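Local coordinates for protein putative ring-cleaving dioxygenase MhqO (Bacillus subtilis subsp. subtilis, PDB 3OAJ) that probably cleaves aromatic rings as an iron(II)-dependent extradiol dioxygenase and may contribute to the breakdown of aromatic compounds, at residues A[23-26]-A[27-31]; A[280-283]-A[284-287]; A[96-99]-A[100-104]; A[73-76]-A[77-81]. All blocks are in the same frame, centred on the assembly; numbering follows the deposited sequence. Where two conformers were deposited one is given.

Contact 1: A[23-26]-A[27-31]; sequences TDFY and AGVLG
Leu30 reaches back one turn and sets its CD1 methyl against two aromatic rings at once, 3.9 Å from Phe25 CE2 and equally close to CD1 of Tyr26. Both approaches are oblique to the rings. Val29 contributes as well: its CB lies over one face of Phe25. Phe25 gets there because CG stands anti to the backbone N (chi1 -165°), which lays the ring alongside Val29 and Leu30 although its CB starts out pointing away from them. Beneath these side chains the helix widens into pi-type turns. Phe25 O accepts from Leu30 N at 2.9 Å, almost in line with the carbonyl, and also from Val29 N, which sits above the carbonyl plane. Thr23 O is likewise shared, by Ala27 N at 2.8 Å and by Gly28 N at 3.3 Å, the latter in the carbonyl plane. At the polar edge, Tyr26 OH bonds to Asp121 and Asp24 forms a salt bridge with Arg310. Gly31, with positive phi, turns the chain out of helix 19-29, whose inner face packs through Phe25, Tyr26 and Leu30 on Leu127 of strand 126-131 and through Thr23 and Tyr26 on Phe51 of strand 47-52.

Contact 2: A[280-283]-A[284-287]; sequences QETM and GEKL
A type II beta turn runs from Thr282 to Glu285 within the long loop between strand 264-269 and helix 297-303. Its defining bond joins Glu285 N to Thr282 O at 3.1 Å, with the donor in the carbonyl plane and an N-H...O angle of 137°. Met283 takes the first corner and Gly284, with a phi of 100°, the left-handed second one. The side-chain part of the contact belongs to Glu285. Its CG lies anti to the carbonyl carbon (chi1 -77°) and the chain then runs extended, crossing Thr282 at about a right angle. CB of Glu285 comes to 3.2 Å from Thr282 O, and OE1 ends 3.5 Å from Thr282 CB, so the carboxylate rests on carbon rather than on a donor of Thr282. The hydroxyl of Thr282 is instead paired with that of Thr279. The extended chain of Met283 packs on Phe274 and Glu278. Gln37 NE2 binds Gly284 O, and the carboxylate of Glu278 takes N-H groups at the second corner (Gly284) and just past the turn (Lys286). Apart from the hydroxyl pair, these polar bonds all engage backbone atoms, consistent with a turn held through its peptide groups.

Contact 3: A[96-99]-A[100-104]; sequences EKRL and EKFNV
A Schellman motif ends helix 92-101 here, with Asn103 at positive phi as the C-prime residue. Two bonds define it: Val104 N to Leu99 O at 2.8 Å and Asn103 N to Glu100 O at 3.0 Å. Ahead of it, regular helical bonds run from Glu100 N to Glu96 O, Lys101 N to Lys97 O and Phe102 N to Arg98 O. The reversal of the chain brings Val104 back against the last turn, its CG1 3.9 Å from CD2 of Leu99.

The side chains of Arg98 and Phe102, one turn apart, run out from the helix together. The ring does not stack flat: its plane is 71° from that of the guanidinium, and Phe102 CE2 sits over the guanidinium centre, 3.7 Å from Arg98 CZ. The arginine chain, extended from CG to NE with chi1 -179°, follows the edge of the ring, which CG meets in plane, and brings a face of the guanidinium onto CE2. A water accepts from Arg98 NH1 at 2.8 Å and from Lys101 NZ at 2.7 Å, and so bridges two like charges; Glu144 pairs with the lysine.

Arg98 NE and NH2 bond to the carbonyls of Val29 and Gly28, tying this helix to the end of helix 19-29. Phe102 packs on Val29 and Val104 on Phe25 of that helix, while Leu99 and Val104 meet Phe119 of strand 114-120.

Contact 4: A[73-76]-A[77-81]; sequences GVIG and DGQVG
Gln79 folds its side chain back under the preceding loop and fills the compact part of this contact, whereas Val74, at the far end, lies on the exposed side. The amide group works with both ends. NE2 of Gln79 donates to Val74 O at 3.1 Å, with an N-H...O angle of 147°; the donor is tilted 30° from the carbonyl plane, and the acceptor also lies somewhat out of the amide plane. OE1 of Gln79 receives Gly76 N at 3.4 Å, a weak bond by its length, and sits 3.3 Å from Ile75 CA. With chi1 at -62°, CG sits beside the backbone N, opposite the carbonyl carbon, and the chain is extended beyond it, which carries the amide along the inside of the loop. On the way, CB of Gln79 comes to 3.4 Å from Gly76 O, so the aliphatic part is closely applied to the backbone.

Ile75 crosses the glutamine at about a right angle and meets it less closely, CG2 lying 4.0 Å from OE1 of Gln79. The same methyl approaches Gly81 O at 4.3 Å. The side chain of Val74 packs on Gln210 and stays clear of Gln79.

Where the loop enters strand 79-87, Gly78 and Gln79 both face Leu160 in a G1 beta bulge. Asp77 OD1 is bonded to Ile206 N, holding the bend to another loop. The Gln79 amide bridges Val74 O and Gly76 N, adding to backbone bonds the loop makes with Gln210 and Gly207. Its bond to Val74 O, with the weak one from Gly76 N, would be expected to limit rotation of the amide.

In the fold
Along the chain the order is contact 1, contact 4, contact 3, contact 2; the first three lie in the first VOC region. Contacts 1 and 3, centres about 12 Å apart, are the pair that touch, where the ends of helices 19-29 and 92-101 meet. Contact 4 spans the loop ahead of strand 79-87 and its first residues, and that strand leads on to the helix of contact 3. Contacts 2 and 4 lie on opposite sides of the chain's centre, their centres about 32 Å apart. The zinc seen here, at the predicted iron(II) site of His11, His218 and Glu266, is not touched: between side chains, Tyr26 is about 12 Å from His11 and Gln79 about 9 Å from His218.

Contact 1: A[23-26]-A[27-31]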
loop_
_atom_site.group_PDB
_atom_site.type_symbol
_atom_site.label_atom_id
_atom_site.label_comp_id
_atom_site.label_asym_id
_atom_site.label_seq_id
_atom_site.Cartn_x
_atom_site.Cartn_y
_atom_site.Cartn_z
ATOM N N THR A 23 -5.956 4.861 -12.347
ATOM C CA THR A 23 -7.264 5.077 -11.748
ATOM C C THR A 23 -8.317 4.105 -12.287
ATOM O O THR A 23 -9.157 3.600 -11.519
ATOM C CB THR A 23 -7.706 6.560 -11.943
ATOM O OG1 THR A 23 -6.744 7.415 -11.311
ATOM C CG2 THR A 23 -9.092 6.817 -11.365
ATOM N N ASP A 24 -8.313 3.876 -13.604
ATOM C CA ASP A 24 -9.263 2.927 -14.185
ATOM C C ASP A 24 -9.101 1.551 -13.549
ATOM O O ASP A 24 -10.089 0.837 -13.389
ATOM C CB ASP A 24 -9.096 2.831 -15.704
ATOM C CG ASP A 24 -9.655 4.034 -16.448
ATOM O OD1 ASP A 24 -10.423 4.830 -15.860
ATOM O OD2 ASP A 24 -9.312 4.159 -17.637
ATOM N N PHE A 25 -7.884 1.183 -13.151
ATOM C CA PHE A 25 -7.724 -0.107 -12.498
ATOM C C PHE A 25 -8.168 -0.080 -11.025
ATOM O O PHE A 25 -9.042 -0.863 -10.612
ATOM C CB PHE A 25 -6.297 -0.643 -12.619
ATOM C CG PHE A 25 -6.192 -2.107 -12.271
ATOM C CD1 PHE A 25 -6.588 -3.075 -13.189
ATOM C CD2 PHE A 25 -5.702 -2.519 -11.023
ATOM C CE1 PHE A 25 -6.521 -4.413 -12.874
ATOM C CE2 PHE A 25 -5.629 -3.875 -10.708
ATOM C CZ PHE A 25 -6.024 -4.814 -11.639
ATOM N N TYR A 26 -7.590 0.832 -10.241
ATOM C CA TYR A 26 -7.816 0.834 -8.794
ATOM C C TYR A 26 -9.213 1.280 -8.390
ATOM O O TYR A 26 -9.802 0.682 -7.488
ATOM C CB TYR A 26 -6.669 1.546 -8.038
ATOM C CG TYR A 26 -5.436 0.673 -8.083
ATOM C CD1 TYR A 26 -5.189 -0.274 -7.080
ATOM C CD2 TYR A 26 -4.530 0.756 -9.147
ATOM C CE1 TYR A 26 -4.115 -1.112 -7.137
ATOM C CE2 TYR A 26 -3.434 -0.092 -9.216
ATOM C CZ TYR A 26 -3.228 -1.016 -8.195
ATOM O OH TYR A 26 -2.148 -1.849 -8.227
ATOM N N ALA A 27 -9.767 2.270 -9.105
ATOM C CA ALA A 27 -11.172 2.667 -8.907
ATOM C C ALA A 27 -12.118 1.856 -9.790
ATOM O O ALA A 27 -13.079 1.262 -9.292
ATOM C CB ALA A 27 -11.361 4.174 -9.157
ATOM N N GLY A 28 -11.851 1.823 -11.091
ATOM C CA GLY A 28 -12.736 1.163 -12.056
ATOM C C GLY A 28 -12.909 -0.333 -11.846
ATOM O O GLY A 28 -14.033 -0.847 -11.816
ATOM N N VAL A 29 -11.800 -1.048 -11.711
ATOM C CA VAL A 29 -11.866 -2.507 -11.556
ATOM C C VAL A 29 -11.974 -2.907 -10.076
ATOM O O VAL A 29 -12.888 -3.650 -9.694
ATOM C CB VAL A 29 -10.661 -3.187 -12.259
ATOM C CG1 VAL A 29 -10.679 -4.699 -12.037
ATOM C CG2 VAL A 29 -10.700 -2.879 -13.762
ATOM N N LEU A 30 -11.080 -2.381 -9.241
ATOM C CA LEU A 30 -11.011 -2.814 -7.847
ATOM C C LEU A 30 -11.998 -2.089 -6.938
ATOM O O LEU A 30 -12.202 -2.510 -5.797
ATOM C CB LEU A 30 -9.580 -2.733 -7.287
ATOM C CG LEU A 30 -8.551 -3.629 -7.993
ATOM C CD1 LEU A 30 -7.255 -3.600 -7.229
ATOM C CD2 LEU A 30 -9.047 -5.058 -8.117
ATOM N N GLY A 31 -12.597 -1.006 -7.436
ATOM C CA GLY A 31 -13.638 -0.309 -6.696
ATOM C C GLY A 31 -13.165 0.532 -5.526
ATOM O O GLY A 31 -13.995 0.956 -4.722
#

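Contact 2: A[280-283]-A[284-287]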
loop_
_atom_site.group_PDB
_atom_site.type_symbol
_atom_site.label_atom_id
_atom_site.label_comp_id
_atom_site.label_asym_id
_atom_site.label_seq_id
_atom_site.Cartn_x
_atom_site.Cartn_y
_atom_site.Cartn_z
ATOM N N GLN A 280 -15.049 14.520 4.530
ATOM C CA GLN A 280 -15.062 13.072 4.315
ATOM C C GLN A 280 -15.875 12.710 3.069
ATOM O O GLN A 280 -15.520 11.796 2.320
ATOM C CB GLN A 280 -15.634 12.346 5.543
ATOM C CG GLN A 280 -14.865 12.596 6.840
ATOM C CD GLN A 280 -14.863 11.402 7.780
ATOM O OE1 GLN A 280 -15.831 11.155 8.501
ATOM N NE2 GLN A 280 -13.760 10.656 7.782
ATOM N N GLU A 281 -16.964 13.440 2.843
ATOM C CA GLU A 281 -17.847 13.162 1.713
ATOM C C GLU A 281 -17.275 13.570 0.346
ATOM O O GLU A 281 -17.708 13.043 -0.680
ATOM C CB GLU A 281 -19.246 13.755 1.951
ATOM C CG GLU A 281 -20.118 12.849 2.833
ATOM C CD GLU A 281 -21.324 13.549 3.450
ATOM O OE1 GLU A 281 -21.749 14.608 2.940
ATOM O OE2 GLU A 281 -21.863 13.018 4.449
ATOM N N THR A 282 -16.306 14.488 0.338
ATOM C CA THR A 282 -15.733 14.997 -0.915
ATOM C C THR A 282 -14.240 14.708 -1.098
ATOM O O THR A 282 -13.666 15.033 -2.143
ATOM C CB THR A 282 -15.930 16.536 -1.058
ATOM O OG1 THR A 282 -15.163 17.213 -0.050
ATOM C CG2 THR A 282 -17.419 16.935 -0.978
ATOM N N MET A 283 -13.597 14.113 -0.102
ATOM C CA MET A 283 -12.151 13.938 -0.219
ATOM C C MET A 283 -11.809 13.147 -1.478
ATOM O O MET A 283 -12.512 12.186 -1.837
ATOM C CB MET A 283 -11.529 13.319 1.041
ATOM C CG MET A 283 -12.115 11.977 1.453
ATOM S SD MET A 283 -11.419 11.496 3.038
ATOM C CE MET A 283 -12.198 9.897 3.293
ATOM N N GLY A 284 -10.760 13.603 -2.165
ATOM C CA GLY A 284 -10.325 13.014 -3.420
ATOM C C GLY A 284 -10.777 13.771 -4.649
ATOM O O GLY A 284 -10.352 13.455 -5.752
ATOM N N GLU A 285 -11.631 14.774 -4.465
ATOM C CA GLU A 285 -12.270 15.460 -5.601
ATOM C C GLU A 285 -11.463 16.620 -6.171
ATOM O O GLU A 285 -11.570 16.926 -7.361
ATOM C CB GLU A 285 -13.683 15.923 -5.234
ATOM C CG GLU A 285 -14.686 14.779 -5.232
ATOM C CD GLU A 285 -16.037 15.158 -4.658
ATOM O OE1 GLU A 285 -16.316 16.367 -4.493
ATOM O OE2 GLU A 285 -16.824 14.231 -4.375
ATOM N N LYS A 286 -10.659 17.252 -5.325
ATOM C CA LYS A 286 -9.878 18.416 -5.733
ATOM C C LYS A 286 -8.387 18.166 -5.586
ATOM O O LYS A 286 -7.957 17.399 -4.717
ATOM C CB LYS A 286 -10.262 19.637 -4.902
ATOM C CG LYS A 286 -11.666 20.157 -5.155
ATOM C CD LYS A 286 -11.932 21.382 -4.302
ATOM C CE LYS A 286 -11.943 21.006 -2.833
ATOM N NZ LYS A 286 -11.567 22.129 -1.935
ATOM N N LEU A 287 -7.589 18.822 -6.426
ATOM C CA LEU A 287 -6.140 18.760 -6.273
ATOM C C LEU A 287 -5.708 19.549 -5.036
ATOM O O LEU A 287 -5.786 20.786 -5.001
ATOM C CB LEU A 287 -5.414 19.282 -7.520
ATOM C CG LEU A 287 -3.881 19.214 -7.433
ATOM C CD1 LEU A 287 -3.333 17.779 -7.546
ATOM C CD2 LEU A 287 -3.214 20.148 -8.441
#

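Contact 3: A[96-99]-A[100-104]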
loop_
_atom_site.group_PDB
_atom_site.type_symbol
_atom_site.label_atom_id
_atom_site.label_comp_id
_atom_site.label_asym_id
_atom_site.label_seq_id
_atom_site.Cartn_x
_atom_site.Cartn_y
_atom_site.Cartn_z
ATOM N N GLU A 96 -13.115 -13.186 -9.309
ATOM C CA GLU A 96 -12.656 -13.982 -10.438
ATOM C C GLU A 96 -13.461 -13.648 -11.691
ATOM O O GLU A 96 -12.872 -13.390 -12.753
ATOM C CB GLU A 96 -12.705 -15.472 -10.110
ATOM C CG GLU A 96 -11.622 -15.872 -9.119
ATOM C CD GLU A 96 -11.762 -17.268 -8.550
ATOM O OE1 GLU A 96 -12.871 -17.835 -8.549
ATOM O OE2 GLU A 96 -10.744 -17.779 -8.050
ATOM N N LYS A 97 -14.793 -13.626 -11.565
ATOM C CA LYS A 97 -15.653 -13.317 -12.727
ATOM C C LYS A 97 -15.445 -11.866 -13.197
ATOM O O LYS A 97 -15.461 -11.582 -14.402
ATOM C CB LYS A 97 -17.141 -13.604 -12.456
ATOM C CG LYS A 97 -17.481 -15.061 -12.182
ATOM C CD LYS A 97 -17.181 -15.991 -13.325
ATOM C CE LYS A 97 -17.760 -17.375 -13.026
ATOM N NZ LYS A 97 -17.854 -18.194 -14.253
ATOM N N ARG A 98 -15.226 -10.957 -12.252
ATOM C CA ARG A 98 -14.973 -9.561 -12.586
ATOM C C ARG A 98 -13.646 -9.393 -13.326
ATOM O O ARG A 98 -13.584 -8.687 -14.337
ATOM C CB ARG A 98 -15.046 -8.689 -11.337
ATOM C CG ARG A 98 -14.820 -7.201 -11.593
ATOM C CD ARG A 98 -15.153 -6.374 -10.334
ATOM N NE ARG A 98 -15.117 -4.941 -10.605
ATOM C CZ ARG A 98 -16.114 -4.251 -11.149
ATOM N NH1 ARG A 98 -17.255 -4.864 -11.488
ATOM N NH2 ARG A 98 -15.965 -2.943 -11.353
ATOM N N LEU A 99 -12.577 -10.022 -12.833
ATOM C CA LEU A 99 -11.301 -9.993 -13.570
ATOM C C LEU A 99 -11.421 -10.547 -14.991
ATOM O O LEU A 99 -10.831 -9.992 -15.939
ATOM C CB LEU A 99 -10.193 -10.704 -12.789
ATOM C CG LEU A 99 -9.746 -10.033 -11.486
ATOM C CD1 LEU A 99 -8.774 -10.935 -10.764
ATOM C CD2 LEU A 99 -9.152 -8.619 -11.690
ATOM N N GLU A 100 -12.142 -11.642 -15.127
ATOM C CA GLU A 100 -12.443 -12.198 -16.452
ATOM C C GLU A 100 -13.162 -11.224 -17.382
ATOM O O GLU A 100 -12.778 -11.119 -18.505
ATOM C CB GLU A 100 -13.203 -13.533 -16.341
ATOM C CG GLU A 100 -13.583 -14.099 -17.640
ATOM C CD GLU A 100 -14.486 -15.315 -17.569
ATOM O OE1 GLU A 100 -15.697 -15.195 -17.256
ATOM O OE2 GLU A 100 -13.962 -16.368 -17.962
ATOM N N LYS A 101 -14.172 -10.555 -16.858
ATOM C CA LYS A 101 -14.956 -9.553 -17.597
ATOM C C LYS A 101 -14.042 -8.440 -18.119
ATOM O O LYS A 101 -14.248 -7.921 -19.229
ATOM C CB LYS A 101 -16.041 -8.979 -16.665
ATOM C CG LYS A 101 -16.918 -7.852 -17.200
ATOM C CD LYS A 101 -17.756 -7.302 -16.047
ATOM C CE LYS A 101 -18.499 -6.022 -16.401
ATOM N NZ LYS A 101 -19.474 -5.710 -15.304
ATOM N N PHE A 102 -13.035 -8.083 -17.319
ATOM C CA PHE A 102 -12.091 -7.041 -17.702
ATOM C C PHE A 102 -10.841 -7.547 -18.414
ATOM O O PHE A 102 -9.897 -6.776 -18.605
ATOM C CB PHE A 102 -11.737 -6.164 -16.498
ATOM C CG PHE A 102 -12.860 -5.254 -16.081
ATOM C CD1 PHE A 102 -13.227 -4.161 -16.877
ATOM C CD2 PHE A 102 -13.563 -5.490 -14.906
ATOM C CE1 PHE A 102 -14.265 -3.323 -16.501
ATOM C CE2 PHE A 102 -14.625 -4.650 -14.515
ATOM C CZ PHE A 102 -14.967 -3.564 -15.314
ATOM N N ASN A 103 -10.834 -8.830 -18.800
ATOM C CA ASN A 103 -9.710 -9.435 -19.532
ATOM C C ASN A 103 -8.388 -9.397 -18.772
ATOM O O ASN A 103 -7.307 -9.297 -19.370
ATOM C CB ASN A 103 -9.537 -8.795 -20.914
ATOM C CG ASN A 103 -10.772 -8.912 -21.765
ATOM O OD1 ASN A 103 -11.288 -10.010 -21.991
ATOM N ND2 ASN A 103 -11.248 -7.778 -22.266
ATOM N N VAL A 104 -8.474 -9.482 -17.443
ATOM C CA VAL A 104 -7.289 -9.532 -16.580
ATOM C C VAL A 104 -7.011 -10.996 -16.214
ATOM O O VAL A 104 -7.812 -11.624 -15.525
ATOM C CB VAL A 104 -7.501 -8.694 -15.281
ATOM C CG1 VAL A 104 -6.294 -8.823 -14.318
ATOM C CG2 VAL A 104 -7.791 -7.229 -15.610
HETATM O O HOH W 1 -16.997 -12.969 -16.285
HETATM O O HOH W 2 -18.949 -3.823 -13.468
#

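Contact 4: A[73-76]-A[77-81]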
loop_
_atom_site.group_PDB
_atom_site.type_symbol
_atom_site.label_atom_id
_atom_site.label_comp_id
_atom_site.label_asym_id
_atom_site.label_seq_id
_atom_site.Cartn_x
_atom_site.Cartn_y
_atom_site.Cartn_z
ATOM N N GLY A 73 10.990 -0.463 -13.763
ATOM C CA GLY A 73 11.856 -1.183 -12.837
ATOM C C GLY A 73 11.662 -2.682 -12.978
ATOM O O GLY A 73 10.914 -3.144 -13.842
ATOM N N VAL A 74 12.330 -3.436 -12.108
ATOM C CA VAL A 74 12.226 -4.890 -12.085
ATOM C C VAL A 74 11.929 -5.322 -10.659
ATOM O O VAL A 74 12.642 -4.925 -9.738
ATOM C CB VAL A 74 13.537 -5.581 -12.551
ATOM C CG1 VAL A 74 13.390 -7.103 -12.470
ATOM C CG2 VAL A 74 13.902 -5.165 -13.971
ATOM N N ILE A 75 10.882 -6.128 -10.489
ATOM C CA ILE A 75 10.514 -6.664 -9.179
ATOM C C ILE A 75 11.552 -7.690 -8.724
ATOM O O ILE A 75 11.886 -8.621 -9.458
ATOM C CB ILE A 75 9.092 -7.284 -9.196
ATOM C CG1 ILE A 75 8.060 -6.198 -9.545
ATOM C CG2 ILE A 75 8.768 -7.977 -7.853
ATOM C CD1 ILE A 75 6.663 -6.709 -9.860
ATOM N N GLY A 76 12.075 -7.504 -7.514
ATOM C CA GLY A 76 13.108 -8.387 -6.977
ATOM C C GLY A 76 13.411 -8.093 -5.524
ATOM O O GLY A 76 12.731 -7.285 -4.885
ATOM N N ASP A 77 14.435 -8.753 -4.994
ATOM C CA ASP A 77 14.852 -8.554 -3.605
ATOM C C ASP A 77 15.097 -7.090 -3.282
ATOM O O ASP A 77 15.568 -6.321 -4.135
ATOM C CB ASP A 77 16.113 -9.360 -3.295
ATOM C CG ASP A 77 15.909 -10.837 -3.480
ATOM O OD1 ASP A 77 14.768 -11.313 -3.283
ATOM O OD2 ASP A 77 16.896 -11.519 -3.824
ATOM N N GLY A 78 14.807 -6.734 -2.034
ATOM C CA GLY A 78 14.799 -5.349 -1.583
ATOM C C GLY A 78 13.473 -4.620 -1.812
ATOM O O GLY A 78 13.428 -3.395 -1.734
ATOM N N GLN A 79 12.387 -5.360 -2.075
ATOM C CA GLN A 79 11.073 -4.767 -2.340
ATOM C C GLN A 79 9.963 -5.599 -1.739
ATOM O O GLN A 79 10.133 -6.804 -1.539
ATOM C CB GLN A 79 10.776 -4.730 -3.846
ATOM C CG GLN A 79 11.731 -3.903 -4.679
ATOM C CD GLN A 79 11.489 -4.068 -6.183
ATOM O OE1 GLN A 79 10.490 -4.645 -6.605
ATOM N NE2 GLN A 79 12.421 -3.576 -6.987
ATOM N N VAL A 80 8.820 -4.970 -1.476
ATOM C CA VAL A 80 7.564 -5.709 -1.404
ATOM C C VAL A 80 7.309 -6.367 -2.763
ATOM O O VAL A 80 7.278 -5.683 -3.798
ATOM C CB VAL A 80 6.383 -4.772 -1.076
ATOM C CG1 VAL A 80 5.055 -5.527 -1.045
ATOM C CG2 VAL A 80 6.625 -4.054 0.225
ATOM N N GLY A 81 7.140 -7.689 -2.754
ATOM C CA GLY A 81 6.917 -8.444 -3.984
ATOM C C GLY A 81 5.460 -8.514 -4.399
ATOM O O GLY A 81 5.133 -8.376 -5.591
#